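PDB 4O1J: carbonic anhydrase from Sordaria macrospora, which probably catalyses the reversible hydration of carbon dioxide to hydrogencarbonate, as a zinc enzyme of the beta-carbonic anhydrase class. Local coordinates for residues L165-E168 and A169-V173; G125-G128 and G129-T133. All blocks are in the same frame, centred on the assembly; numbering follows the deposited sequence.

Interaction 1: residues L165-E168 and A169-V173; sequences LNVE and AGIKV
The carbonyl oxygen of V167 accepts the backbone N-H of I171, with 2.9 Å from V167 O to I171 N and an N-H...O angle of 155°. The same i to i+4 pairing repeats at each neighbouring position: A169 N bonds L165 O, G170 N bonds N166 O and K172 N bonds E168 O, each with N to O at 3.0 Å. Together they make a continuous stretch of alpha helix within helix 155-176.

The side chains sort onto distinct faces. V167 and I171 lie one turn apart, and their CG1 methyl and methylene carbons approach to 4.3 Å, a loose apolar contact on the buried side. I171 has CG1 beside its backbone N (chi1 -72°), which directs this branch back along the helix toward V167. On another face the aliphatic part of K172 runs over the preceding turn, its CG 3.5 Å from E168 O. E168 and K172 both have extended chains, but these leave the helix without converging: E168 OE1 and K172 NZ remain 6.0 Å apart, too far for a salt bridge.

Around this part of the helix, L165, N166 and A169 pack on helix 136-144 through V141 and L138, while E168 and I171 touch C208 of the short strand 208-209. The side chain of N166 also meets N82 and I83, and comes about 6 Å from that of C115, one of the three protein ligands of the zinc ion. The regular backbone bonds therefore carry most of the contact; the E168-K172 pair can add at most a long-range electrostatic attraction, probably weakened by solvent around the exposed lysine.

Interaction 2: residues G125-G128 and G129-T133; sequences GRIG and GVLDT
Between G128 and L131 the chain reverses in a type II' beta turn, closed by a weak hydrogen bond from L131 N to G128 O at 3.4 Å. G129 occupies the first corner of the turn with phi 57° and psi -140°, a conformation favourable to glycine, and V130 takes the second corner before the short helix 131-134. From that helix the carboxylate of D132 turns back to the loop, its CG beside the backbone N (chi1 -56°), and receives two successive amides: OD1 bonds I127 N, and OD2 accepts a weaker, more bent bond from G128 N at 2.9 Å. R126 lies close by, its guanidinium presenting an edge to D132 CG, but NE is 4.3 Å from OD2, beyond salt-bridge range. The side chains of I127 and L131 meet nearly at right angles, with I127 CG2 3.8 Å from L131 CD1, and both pack on H101 of the second subunit. V130 N donates to E96 OE2 of that same subunit, which places the turn at a subunit interface of the tetramer. The straighter of the carboxylate bonds, 3.0 Å from I127 N to D132 OD1, uses the syn lone pair of OD1.

How the interactions relate
Following the chain from the N terminus, interaction 2 comes first, closing the tight turn in the loop that leads from helix 116-122, which follows the zinc ligand C115, into helix 131-134. Helices 136-144 and 146-151 then intervene before interaction 1, which closes no loop but lies inside the long helix 155-176. The two are in series, neither nested nor crossed, with centres about 21 Å and nearest atoms about 11 Å apart. Helix 136-144 follows closely after interaction 2 and packs against interaction 1. Their settings differ: residues 125-133 meet other subunits, whereas residues 165-173 pack within their own chain, joining helix 136-144 to strand 208-209.

Interaction 1: residues L165-E168 and A169-V173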
# COMPACT_ATOMS: atom_id res chain seq x y z
N LEU A 165 11.29 -19.98 -6.31
CA LEU A 165 11.73 -19.51 -5.00
C LEU A 165 10.77 -18.43 -4.54
O LEU A 165 10.47 -18.31 -3.34
CB LEU A 165 13.16 -18.97 -5.06
CG LEU A 165 14.28 -19.96 -5.35
CD1 LEU A 165 15.58 -19.21 -5.58
CD2 LEU A 165 14.43 -20.96 -4.23
N ASN A 166 10.26 -17.67 -5.50
CA ASN A 166 9.27 -16.64 -5.20
C ASN A 166 7.97 -17.25 -4.68
O ASN A 166 7.37 -16.74 -3.72
CB ASN A 166 8.99 -15.80 -6.44
CG ASN A 166 8.00 -14.69 -6.17
OD1 ASN A 166 8.24 -13.82 -5.33
ND2 ASN A 166 6.89 -14.70 -6.89
N VAL A 167 7.55 -18.36 -5.28
CA VAL A 167 6.38 -19.06 -4.76
C VAL A 167 6.61 -19.54 -3.34
O VAL A 167 5.73 -19.40 -2.48
CB VAL A 167 6.01 -20.28 -5.63
CG1 VAL A 167 4.85 -21.07 -4.99
CG2 VAL A 167 5.64 -19.84 -7.02
N GLU A 168 7.79 -20.09 -3.08
CA GLU A 168 8.11 -20.59 -1.74
C GLU A 168 8.05 -19.47 -0.68
O GLU A 168 7.48 -19.64 0.42
CB GLU A 168 9.48 -21.26 -1.75
CG GLU A 168 9.47 -22.65 -2.40
CD GLU A 168 10.86 -23.19 -2.70
OE1 GLU A 168 11.85 -22.52 -2.35
OE2 GLU A 168 10.96 -24.29 -3.29
N ALA A 169 8.60 -18.31 -1.04
CA ALA A 169 8.62 -17.18 -0.12
C ALA A 169 7.19 -16.70 0.15
O ALA A 169 6.81 -16.42 1.31
CB ALA A 169 9.47 -16.05 -0.67
N GLY A 170 6.40 -16.64 -0.92
CA GLY A 170 5.03 -16.17 -0.79
C GLY A 170 4.23 -17.11 0.09
O GLY A 170 3.38 -16.67 0.87
N ILE A 171 4.51 -18.41 -0.03
CA ILE A 171 3.87 -19.40 0.82
C ILE A 171 4.21 -19.11 2.28
O ILE A 171 3.31 -19.08 3.12
CB ILE A 171 4.29 -20.83 0.46
CG1 ILE A 171 3.65 -21.26 -0.86
CG2 ILE A 171 3.86 -21.80 1.55
CD1 ILE A 171 2.15 -21.39 -0.81
N LYS A 172 5.49 -18.87 2.58
CA LYS A 172 5.88 -18.54 3.97
C LYS A 172 5.08 -17.35 4.52
O LYS A 172 4.54 -17.41 5.65
CB LYS A 172 7.38 -18.25 4.05
CG LYS A 172 8.24 -19.48 3.79
CD LYS A 172 9.71 -19.14 3.75
CE LYS A 172 10.54 -20.31 3.25
NZ LYS A 172 11.98 -19.95 3.08
N VAL A 173 4.96 -16.31 3.70
CA VAL A 173 4.18 -15.13 4.10
C VAL A 173 2.70 -15.47 4.36
O VAL A 173 2.13 -15.05 5.37
CB VAL A 173 4.25 -14.02 3.03
CG1 VAL A 173 3.34 -12.86 3.40
CG2 VAL A 173 5.68 -13.54 2.86

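Interaction 2: residues G125-G128 and G129-T133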
# COMPACT_ATOMS: atom_id res chain seq x y z
N GLY A 125 19.15 -3.68 -14.13
CA GLY A 125 18.79 -2.34 -14.55
C GLY A 125 17.56 -1.87 -13.81
O GLY A 125 16.82 -2.68 -13.26
N ARG A 126 17.34 -0.56 -13.79
CA ARG A 126 16.10 -0.03 -13.25
C ARG A 126 14.98 -0.34 -14.23
O ARG A 126 15.06 0.02 -15.40
CB ARG A 126 16.20 1.47 -12.99
CG ARG A 126 17.16 1.83 -11.88
CD ARG A 126 16.66 2.99 -11.04
NE ARG A 126 15.74 2.57 -9.99
CZ ARG A 126 15.47 3.27 -8.90
NH1 ARG A 126 16.05 4.45 -8.70
NH2 ARG A 126 14.61 2.81 -8.00
N ILE A 127 13.94 -1.01 -13.75
CA ILE A 127 12.79 -1.28 -14.59
C ILE A 127 11.96 -0.01 -14.72
O ILE A 127 11.20 0.16 -15.68
CB ILE A 127 11.95 -2.43 -14.02
CG1 ILE A 127 12.84 -3.66 -13.83
CG2 ILE A 127 10.78 -2.77 -14.93
CD1 ILE A 127 12.12 -4.84 -13.26
N GLY A 128 12.12 0.89 -13.75
CA GLY A 128 11.45 2.18 -13.79
C GLY A 128 10.10 2.20 -13.09
O GLY A 128 9.49 1.16 -12.83
N GLY A 129 9.65 3.42 -12.79
CA GLY A 129 8.39 3.64 -12.11
C GLY A 129 8.30 2.93 -10.78
O GLY A 129 9.26 2.87 -10.00
N VAL A 130 7.12 2.39 -10.52
CA VAL A 130 6.79 1.72 -9.28
C VAL A 130 7.34 0.29 -9.21
O VAL A 130 7.46 -0.29 -8.12
CB VAL A 130 5.26 1.72 -9.09
CG1 VAL A 130 4.67 0.31 -9.06
CG2 VAL A 130 4.88 2.54 -7.87
N LEU A 131 7.69 -0.27 -10.37
CA LEU A 131 8.00 -1.70 -10.50
C LEU A 131 9.20 -2.21 -9.70
O LEU A 131 9.18 -3.35 -9.23
CB LEU A 131 8.20 -2.03 -11.98
CG LEU A 131 6.90 -2.11 -12.79
CD1 LEU A 131 7.12 -1.82 -14.26
CD2 LEU A 131 6.25 -3.48 -12.61
N ASP A 132 10.23 -1.40 -9.52
CA ASP A 132 11.38 -1.83 -8.73
C ASP A 132 10.98 -2.05 -7.26
O ASP A 132 11.45 -2.97 -6.59
CB ASP A 132 12.50 -0.81 -8.84
CG ASP A 132 12.90 -0.56 -10.28
OD1 ASP A 132 13.85 -1.21 -10.77
OD2 ASP A 132 12.25 0.29 -10.93
N THR A 133 10.05 -1.22 -6.80
CA THR A 133 9.55 -1.31 -5.44
C THR A 133 8.63 -2.51 -5.27
O THR A 133 8.73 -3.24 -4.29
CB THR A 133 8.80 -0.02 -5.02
OG1 THR A 133 9.69 1.10 -5.10
CG2 THR A 133 8.27 -0.14 -3.60